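Local coordinates for transketolase (Campylobacter jejuni, PDB 3L84), which belongs to the transketolase family of thiamine diphosphate-binding enzymes, joining two domains of that fold class to a C-terminal domain in each chain, at residues 11-15 / 268-274; 18-22 / 259-265; 30-34 / 240-246. All blocks are in the same frame, centred on the assembly; numbering follows the deposited sequence. Where two conformers were deposited one is given.

Overall arrangement
The three contacts lie on one side of the chain's centre, with centres about 11 to 12 Å apart, all within the thiamine diphosphate-binding domain. Contacts 1 and 2 both join helix 3-24 to helix 262-272, at successive levels. Contact 3 joins the next helix, 30-42, to the loop that leaves strand 234-239 toward helix 262-272. Along the chain, contact 1 spans the longest interval, contact 2 falls within it and contact 3 within both. They meet directly: Lys269 and Asp19 form a salt bridge between contacts 1 and 2, and Arg14 bonds to Leu33 O and Lys244 O of contact 3. Helices 3-24 and 30-42 are thereby tied to the chain around residues 240-274.

Contact 1 of 3, residues 11-15 / 268-274; sequences NTLRF and AKEQAGF
Phe15 is the centre of this contact, its ring meeting the side chains of Ala268, Lys269, Ala272 and Phe274 and the carbonyl of Ala268. Its CG, anti to the carbonyl carbon and beside the backbone N, carries the ring toward helix 262-272. Over one face stands Lys269 CG, 3.7 Å from the centroid of the Phe15 ring and 6° off its normal, a well-centred CH-pi contact. The lysine chain is extended and runs past the phenylalanine in the opposite direction, bringing Lys269 CE to 3.9 Å from Phe15 CB. At the ring edge, near its plane, Ala272 CB approaches Phe15 CE2 at 3.7 Å. Phe15 also turns its own edge to the face of Phe274 in a T-shaped pair, centroids 5.0 Å apart and planes at 62°; Phe15 CD2 lies above the Phe274 ring, offset toward its rim. Phe274 CE1 meets Asn11 CB obliquely, and Thr12 OG1 lies at the Phe274 ring edge beside CZ.

The polar link is a water, which accepts from Asn11 ND2 at 2.9 Å and donates to Ala272 O at 2.9 Å. The amide of Asn11 is held from its other end too, because Arg14 NH1 donates to Asn11 OD1 at 3.1 Å, fixing its rotation.

In the second shell, Lys269 NZ forms a salt bridge with Asp19 and a hydrogen bond to Ile278 O, which anchors the chain lying over Phe15. Thr12 OG1 is bonded to Glu8 O. Gly273, the first residue to leave helical angles, has positive phi in a Schellman motif, after which Phe274 points back to helix 3-24. The helix segments run antiparallel at 170°, axes 11.3 Å apart: a helix pair spaced by two phenylalanines and a lysine chain, with a Schellman motif at the C-terminal end of one.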
loop_
_atom_site.group_PDB
_atom_site.type_symbol
_atom_site.label_atom_id
_atom_site.label_comp_id
_atom_site.label_asym_id
_atom_site.label_seq_id
_atom_site.Cartn_x
_atom_site.Cartn_y
_atom_site.Cartn_z
ATOM N N ASN A 11 1.386 1.656 -38.804
ATOM C CA ASN A 11 0.599 2.854 -38.967
ATOM C C ASN A 11 -0.906 2.600 -38.832
ATOM O O ASN A 11 -1.630 3.457 -38.337
ATOM C CB ASN A 11 0.973 3.550 -40.285
ATOM C CG ASN A 11 2.333 4.222 -40.197
ATOM O OD1 ASN A 11 2.787 4.572 -39.105
ATOM N ND2 ASN A 11 3.002 4.393 -41.330
ATOM N N THR A 12 -1.357 1.410 -39.218
ATOM C CA THR A 12 -2.752 1.013 -39.000
ATOM C C THR A 12 -3.037 1.055 -37.509
ATOM O O THR A 12 -4.048 1.612 -37.072
ATOM C CB THR A 12 -3.048 -0.370 -39.590
ATOM O OG1 THR A 12 -2.812 -0.327 -41.015
ATOM C CG2 THR A 12 -4.511 -0.772 -39.345
ATOM N N LEU A 13 -2.160 0.450 -36.714
ATOM C CA LEU A 13 -2.321 0.504 -35.255
ATOM C C LEU A 13 -2.284 1.934 -34.735
ATOM O O LEU A 13 -3.071 2.281 -33.843
ATOM C CB LEU A 13 -1.248 -0.332 -34.556
ATOM C CG LEU A 13 -1.301 -1.855 -34.683
ATOM C CD1 LEU A 13 0.068 -2.460 -34.312
ATOM C CD2 LEU A 13 -2.431 -2.469 -33.849
ATOM N N ARG A 14 -1.352 2.761 -35.230
ATOM C CA ARG A 14 -1.270 4.151 -34.784
ATOM C C ARG A 14 -2.564 4.886 -35.022
ATOM O O ARG A 14 -3.067 5.587 -34.129
ATOM C CB ARG A 14 -0.182 4.920 -35.538
ATOM C CG ARG A 14 1.253 4.550 -35.209
ATOM C CD ARG A 14 2.217 5.555 -35.838
ATOM N NE ARG A 14 3.490 5.369 -35.192
ATOM C CZ ARG A 14 4.400 4.468 -35.498
ATOM N NH1 ARG A 14 4.364 3.751 -36.599
ATOM N NH2 ARG A 14 5.413 4.306 -34.654
ATOM N N PHE A 15 -3.139 4.733 -36.208
ATOM C CA PHE A 15 -4.308 5.582 -36.548
ATOM C C PHE A 15 -5.620 5.052 -35.991
ATOM O O PHE A 15 -6.488 5.848 -35.631
ATOM C CB PHE A 15 -4.361 5.901 -38.037
ATOM C CG PHE A 15 -3.117 6.625 -38.515
ATOM C CD1 PHE A 15 -2.658 7.753 -37.824
ATOM C CD2 PHE A 15 -2.419 6.200 -39.632
ATOM C CE1 PHE A 15 -1.510 8.424 -38.226
ATOM C CE2 PHE A 15 -1.266 6.871 -40.036
ATOM C CZ PHE A 15 -0.821 7.962 -39.330
ATOM N N ALA A 268 -0.448 13.618 -39.689
ATOM C CA ALA A 268 0.200 12.331 -39.459
ATOM C C ALA A 268 -0.211 11.308 -40.508
ATOM O O ALA A 268 0.625 10.587 -41.049
ATOM C CB ALA A 268 -0.133 11.846 -38.040
ATOM N N LYS A 269 -1.500 11.276 -40.837
ATOM C CA LYS A 269 -2.003 10.368 -41.877
ATOM C C LYS A 269 -1.386 10.727 -43.227
ATOM O O LYS A 269 -0.916 9.849 -43.945
ATOM C CB LYS A 269 -3.524 10.434 -41.922
ATOM C CG LYS A 269 -4.182 9.689 -40.761
ATOM C CD LYS A 269 -5.701 9.773 -40.731
ATOM C CE LYS A 269 -6.281 8.979 -39.592
ATOM N NZ LYS A 269 -7.728 9.288 -39.394
ATOM N N GLU A 270 -1.389 12.004 -43.557
ATOM C CA GLU A 270 -0.753 12.457 -44.804
ATOM C C GLU A 270 0.709 12.000 -44.925
ATOM O O GLU A 270 1.139 11.450 -45.953
ATOM C CB GLU A 270 -0.868 13.983 -44.925
ATOM C CG GLU A 270 -2.275 14.448 -45.270
ATOM C CD GLU A 270 -2.428 15.964 -45.443
ATOM O OE1 GLU A 270 -1.839 16.738 -44.636
ATOM O OE2 GLU A 270 -3.166 16.373 -46.381
ATOM N N GLN A 271 1.484 12.191 -43.862
ATOM C CA GLN A 271 2.891 11.798 -43.892
ATOM C C GLN A 271 3.086 10.279 -44.048
ATOM O O GLN A 271 4.063 9.843 -44.648
ATOM C CB GLN A 271 3.614 12.325 -42.661
ATOM C CG GLN A 271 3.742 13.852 -42.651
ATOM C CD GLN A 271 4.641 14.391 -41.547
ATOM O OE1 GLN A 271 4.713 13.835 -40.446
ATOM N NE2 GLN A 271 5.338 15.489 -41.844
ATOM N N ALA A 272 2.121 9.497 -43.559
ATOM C CA ALA A 272 2.130 8.028 -43.651
ATOM C C ALA A 272 1.465 7.437 -44.889
ATOM O O ALA A 272 1.405 6.207 -45.030
ATOM C CB ALA A 272 1.420 7.472 -42.434
ATOM N N GLY A 273 0.939 8.282 -45.767
ATOM C CA GLY A 273 0.272 7.796 -46.967
ATOM C C GLY A 273 -1.160 7.337 -46.759
ATOM O O GLY A 273 -1.717 6.661 -47.631
ATOM N N PHE A 274 -1.757 7.701 -45.620
ATOM C CA PHE A 274 -3.154 7.378 -45.321
ATOM C C PHE A 274 -4.026 8.560 -45.710
ATOM O O PHE A 274 -3.561 9.700 -45.697
ATOM C CB PHE A 274 -3.321 7.106 -43.824
ATOM C CG PHE A 274 -2.998 5.702 -43.396
ATOM C CD1 PHE A 274 -1.740 5.152 -43.578
ATOM C CD2 PHE A 274 -3.970 4.939 -42.766
ATOM C CE1 PHE A 274 -1.462 3.852 -43.141
ATOM C CE2 PHE A 274 -3.700 3.642 -42.318
ATOM C CZ PHE A 274 -2.447 3.101 -42.515
HETATM O O HOH W 1 2.184 3.658 -43.986
#

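Contact 2 of 3, residues 18-22 / 259-265; sequences ADMVQ and PLGEEVI
The start of helix 262-272, where Gly261 occupies the N-cap position, is attached to helix 3-24 by the amide of Gln22. Gly261 N donates to Gln22 OE1 at 2.9 Å with an N-H...O angle of 147°, and the donor is tilted 33° from the carbonyl plane. The glutamine reaches this loop because its CG is anti to the backbone N (chi1 -163°) and the chain then bends at chi2. Pro259 CB crowds the same oxygen, 3.4 Å from Gln22 OE1, the two side chains crossing at about a right angle.

A water completes the polar arrangement. It donates to Gln22 OE1 at 2.8 Å and to Ala18 O at 3.0 Å, while accepting from Leu260 N at 2.9 Å. Gln22 OE1 is thus gripped by two donors, and the backbone NH groups of Leu260 and Gly261 are both satisfied, one through water and one directly. At the other end of the amide, Gln22 NE2 donates to a second water that in turn donates to Glu262 OE2, so both ends of the amide are engaged and its orientation is set.

Apolar contacts surround this polar core. Ile265 CD1 packs beside the glutamine chain, 3.5 Å from Gln22 OE1, the two side chains sliding past each other in opposite directions, and it also reaches Ala18 CB. Leu260 CD1 touches that same methyl. Val21 CG1 lies 3.7 Å from Pro259 CA. Ile265 CG2 is 3.8 Å from Asp19 OD1, an oxygen held by the salt bridge to Lys269, while Asp19 OD2 accepts from Phe280 N. The arrangement is that of a helix start with glycine at the N-cap position, its NH taken by a glutamine of the N-terminal helix of a thiamine diphosphate-binding domain.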
loop_
_atom_site.group_PDB
_atom_site.type_symbol
_atom_site.label_atom_id
_atom_site.label_comp_id
_atom_site.label_asym_id
_atom_site.label_seq_id
_atom_site.Cartn_x
_atom_site.Cartn_y
_atom_site.Cartn_z
ATOM N N ALA A 18 -5.204 6.529 -32.431
ATOM C CA ALA A 18 -5.408 7.963 -32.434
ATOM C C ALA A 18 -6.862 8.335 -32.672
ATOM O O ALA A 18 -7.399 9.221 -32.011
ATOM C CB ALA A 18 -4.503 8.617 -33.506
ATOM N N ASP A 19 -7.476 7.667 -33.637
ATOM C CA ASP A 19 -8.872 7.925 -33.956
ATOM C C ASP A 19 -9.799 7.576 -32.801
ATOM O O ASP A 19 -10.814 8.245 -32.584
ATOM C CB ASP A 19 -9.328 7.154 -35.208
ATOM C CG ASP A 19 -8.674 7.649 -36.512
ATOM O OD1 ASP A 19 -8.144 8.787 -36.557
ATOM O OD2 ASP A 19 -8.736 6.929 -37.543
HETATM N N MSE A 20 -9.516 6.488 -32.100
HETATM C CA MSE A 20 -10.301 6.091 -30.920
HETATM C C MSE A 20 -10.280 7.114 -29.813
HETATM O O MSE A 20 -11.255 7.464 -29.260
HETATM C CB MSE A 20 -9.786 4.766 -30.337
HETATM C CG MSE A 20 -10.064 3.625 -31.185
HETATM SE SE MSE A 20 -9.021 2.033 -30.693
HETATM C CE MSE A 20 -9.684 2.100 -29.049
ATOM N N VAL A 21 -9.094 7.587 -29.521
ATOM C CA VAL A 21 -8.910 8.602 -28.506
ATOM C C VAL A 21 -9.584 9.910 -28.920
ATOM O O VAL A 21 -10.241 10.581 -28.129
ATOM C CB VAL A 21 -7.399 8.832 -28.256
ATOM C CG1 VAL A 21 -7.143 10.079 -27.376
ATOM C CG2 VAL A 21 -6.816 7.586 -27.603
ATOM N N GLN A 22 -9.465 10.272 -30.194
ATOM C CA GLN A 22 -10.013 11.528 -30.662
ATOM C C GLN A 22 -11.546 11.511 -30.603
ATOM O O GLN A 22 -12.158 12.478 -30.145
ATOM C CB GLN A 22 -9.527 11.827 -32.071
ATOM C CG GLN A 22 -9.692 13.250 -32.507
ATOM C CD GLN A 22 -8.866 14.192 -31.671
ATOM O OE1 GLN A 22 -7.709 13.898 -31.359
ATOM N NE2 GLN A 22 -9.449 15.341 -31.294
ATOM N N PRO A 259 -6.000 13.843 -26.229
ATOM C CA PRO A 259 -6.115 13.640 -27.685
ATOM C C PRO A 259 -5.078 14.443 -28.466
ATOM O O PRO A 259 -4.685 15.546 -28.064
ATOM C CB PRO A 259 -7.544 14.102 -27.992
ATOM C CG PRO A 259 -8.299 13.892 -26.689
ATOM C CD PRO A 259 -7.298 14.209 -25.612
ATOM N N LEU A 260 -4.628 13.869 -29.575
ATOM C CA LEU A 260 -3.629 14.517 -30.427
ATOM C C LEU A 260 -4.164 15.766 -31.093
ATOM O O LEU A 260 -3.381 16.685 -31.410
ATOM C CB LEU A 260 -3.135 13.561 -31.511
ATOM C CG LEU A 260 -2.423 12.291 -31.021
ATOM C CD1 LEU A 260 -2.097 11.417 -32.215
ATOM C CD2 LEU A 260 -1.163 12.595 -30.238
ATOM N N GLY A 261 -5.466 15.795 -31.373
ATOM C CA GLY A 261 -6.104 16.890 -32.137
ATOM C C GLY A 261 -6.326 16.503 -33.583
ATOM O O GLY A 261 -5.540 15.766 -34.172
ATOM N N GLU A 262 -7.413 17.015 -34.160
ATOM C CA GLU A 262 -7.830 16.670 -35.520
ATOM C C GLU A 262 -6.772 17.026 -36.574
ATOM O O GLU A 262 -6.464 16.228 -37.477
ATOM C CB GLU A 262 -9.157 17.345 -35.845
ATOM C CG GLU A 262 -10.309 16.802 -35.013
ATOM C CD GLU A 262 -11.657 17.408 -35.355
ATOM O OE1 GLU A 262 -11.764 18.190 -36.341
ATOM O OE2 GLU A 262 -12.623 17.113 -34.610
ATOM N N GLU A 263 -6.184 18.207 -36.445
ATOM C CA GLU A 263 -5.206 18.660 -37.440
ATOM C C GLU A 263 -3.907 17.855 -37.361
ATOM O O GLU A 263 -3.323 17.513 -38.394
ATOM C CB GLU A 263 -4.969 20.163 -37.310
ATOM C CG GLU A 263 -6.187 20.983 -37.754
ATOM C CD GLU A 263 -6.684 20.629 -39.181
ATOM O OE1 GLU A 263 -5.847 20.426 -40.105
ATOM O OE2 GLU A 263 -7.923 20.543 -39.369
ATOM N N VAL A 264 -3.481 17.507 -36.148
ATOM C CA VAL A 264 -2.277 16.700 -35.964
ATOM C C VAL A 264 -2.483 15.343 -36.605
ATOM O O VAL A 264 -1.596 14.823 -37.272
ATOM C CB VAL A 264 -1.918 16.559 -34.474
ATOM C CG1 VAL A 264 -0.900 15.429 -34.249
ATOM C CG2 VAL A 264 -1.385 17.910 -33.936
ATOM N N ILE A 265 -3.664 14.762 -36.386
ATOM C CA ILE A 265 -3.952 13.448 -36.969
ATOM C C ILE A 265 -4.004 13.504 -38.499
ATOM O O ILE A 265 -3.461 12.622 -39.159
ATOM C CB ILE A 265 -5.259 12.861 -36.398
ATOM C CG1 ILE A 265 -5.071 12.542 -34.907
ATOM C CG2 ILE A 265 -5.682 11.581 -37.180
ATOM C CD1 ILE A 265 -6.401 12.221 -34.171
HETATM O O HOH W 2 -6.248 11.620 -30.558
HETATM O O HOH W 3 -12.243 16.135 -32.079
#

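Contact 3 of 3, residues 30-34 / 240-246; sequences GAPLG and TTIAKGA
Thr240 begins the loop by placing CG2 against Gly34 O at 3.5 Å, while its OG1, turned between the backbone N and the carbonyl carbon (chi1 69°), is hydrogen-bonded to Asp180. Next, Thr241 O comes to 3.5 Å from Gly34 CA, a close backbone approach to a residue that has no side chain. Ile242 lays CG1 over the Gly30 peptide, 3.5 Å from Gly30 C; here too a glycine, with no CB to meet Ile242 CG1, lets the two segments come together, and Gly30 CA and Ala243 CA are only 4.1 Å apart.

Ala243 supplies the direct hydrogen bond: Ala243 N donates to Gly30 O at 3.0 Å with an N-H...O angle of 160°. Gly30 O also accepts from Gly34 N at 3.0 Å, the first-turn bond of helix 30-42, so one carbonyl serves both helix and loop. Ala243 has positive phi (61°) as the third residue of a type II turn from Thr241 to Lys244, whose closing bond is weak. Lys244 O then packs against Leu33 CB at 3.5 Å and is bonded to Arg14 NE; Arg14 NH2 donates to Leu33 O, and so ties both segments to helix 3-24. Through Gly245, again with positive phi, a second type II turn leads to Ala246, whose CB meets Leu33 CD2 at 3.8 Å.

The loop leaves strand 234-239, which lies between strands 175-181 and 208-213 in the parallel sheet. It passes across the first turn of helix 30-42 and goes on toward helix 262-272, with helix 3-24 joined to it through Arg14.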
loop_
_atom_site.group_PDB
_atom_site.type_symbol
_atom_site.label_atom_id
_atom_site.label_comp_id
_atom_site.label_asym_id
_atom_site.label_seq_id
_atom_site.Cartn_x
_atom_site.Cartn_y
_atom_site.Cartn_z
ATOM N N GLY A 30 -0.181 8.901 -26.992
ATOM C CA GLY A 30 1.261 9.001 -27.202
ATOM C C GLY A 30 1.998 7.690 -27.128
ATOM O O GLY A 30 2.811 7.385 -28.006
ATOM N N ALA A 31 1.731 6.931 -26.076
ATOM C CA ALA A 31 2.345 5.599 -25.964
ATOM C C ALA A 31 1.922 4.608 -27.058
ATOM O O ALA A 31 2.771 3.905 -27.588
ATOM C CB ALA A 31 2.191 5.022 -24.548
ATOM N N PRO A 32 0.629 4.551 -27.420
ATOM C CA PRO A 32 0.257 3.723 -28.574
ATOM C C PRO A 32 1.097 4.005 -29.808
ATOM O O PRO A 32 1.552 3.085 -30.486
ATOM C CB PRO A 32 -1.204 4.071 -28.763
ATOM C CG PRO A 32 -1.666 4.267 -27.302
ATOM C CD PRO A 32 -0.535 4.986 -26.632
ATOM N N LEU A 33 1.297 5.292 -30.111
ATOM C CA LEU A 33 2.102 5.673 -31.266
ATOM C C LEU A 33 3.568 5.299 -31.080
ATOM O O LEU A 33 4.215 4.868 -32.039
ATOM C CB LEU A 33 1.951 7.167 -31.589
ATOM C CG LEU A 33 0.857 7.512 -32.595
ATOM C CD1 LEU A 33 -0.532 7.036 -32.149
ATOM C CD2 LEU A 33 0.839 9.007 -32.841
ATOM N N GLY A 34 4.077 5.431 -29.867
ATOM C CA GLY A 34 5.453 5.070 -29.564
ATOM C C GLY A 34 5.712 3.584 -29.618
ATOM O O GLY A 34 6.825 3.186 -29.918
ATOM N N THR A 240 12.197 4.863 -27.702
ATOM C CA THR A 240 11.112 5.267 -28.590
ATOM C C THR A 240 10.873 6.759 -28.433
ATOM O O THR A 240 11.393 7.447 -27.522
ATOM C CB THR A 240 9.777 4.541 -28.324
ATOM O OG1 THR A 240 9.271 4.994 -27.073
ATOM C CG2 THR A 240 9.937 3.077 -28.322
ATOM N N THR A 241 10.154 7.287 -29.422
ATOM C CA THR A 241 9.689 8.658 -29.425
ATOM C C THR A 241 8.198 8.613 -29.082
ATOM O O THR A 241 7.408 7.996 -29.802
ATOM C CB THR A 241 9.897 9.286 -30.796
ATOM O OG1 THR A 241 11.318 9.370 -31.056
ATOM C CG2 THR A 241 9.287 10.666 -30.853
ATOM N N ILE A 242 7.796 9.251 -27.997
ATOM C CA ILE A 242 6.378 9.297 -27.682
ATOM C C ILE A 242 5.668 10.046 -28.826
ATOM O O ILE A 242 6.200 10.976 -29.404
ATOM C CB ILE A 242 6.078 9.915 -26.308
ATOM C CG1 ILE A 242 4.655 9.539 -25.876
ATOM C CG2 ILE A 242 6.304 11.442 -26.267
ATOM C CD1 ILE A 242 4.317 9.985 -24.454
ATOM N N ALA A 243 4.497 9.541 -29.195
ATOM C CA ALA A 243 3.725 10.113 -30.304
ATOM C C ALA A 243 4.488 10.059 -31.635
ATOM O O ALA A 243 4.323 10.895 -32.521
ATOM C CB ALA A 243 3.248 11.526 -29.970
ATOM N N LYS A 244 5.337 9.055 -31.771
ATOM C CA LYS A 244 6.038 8.825 -33.050
ATOM C C LYS A 244 5.064 8.831 -34.215
ATOM O O LYS A 244 4.046 8.144 -34.188
ATOM C CB LYS A 244 6.797 7.501 -33.017
ATOM C CG LYS A 244 7.554 7.136 -34.312
ATOM C CD LYS A 244 8.798 8.000 -34.560
ATOM C CE LYS A 244 9.557 7.518 -35.756
ATOM N NZ LYS A 244 10.754 8.380 -36.026
ATOM N N GLY A 245 5.336 9.675 -35.197
ATOM C CA GLY A 245 4.479 9.819 -36.366
ATOM C C GLY A 245 3.579 11.034 -36.308
ATOM O O GLY A 245 2.951 11.382 -37.335
ATOM N N ALA A 246 3.500 11.685 -35.147
ATOM C CA ALA A 246 2.557 12.793 -34.947
ATOM C C ALA A 246 3.198 14.168 -34.959
ATOM O O ALA A 246 2.781 15.066 -34.237
ATOM C CB ALA A 246 1.767 12.593 -33.676
#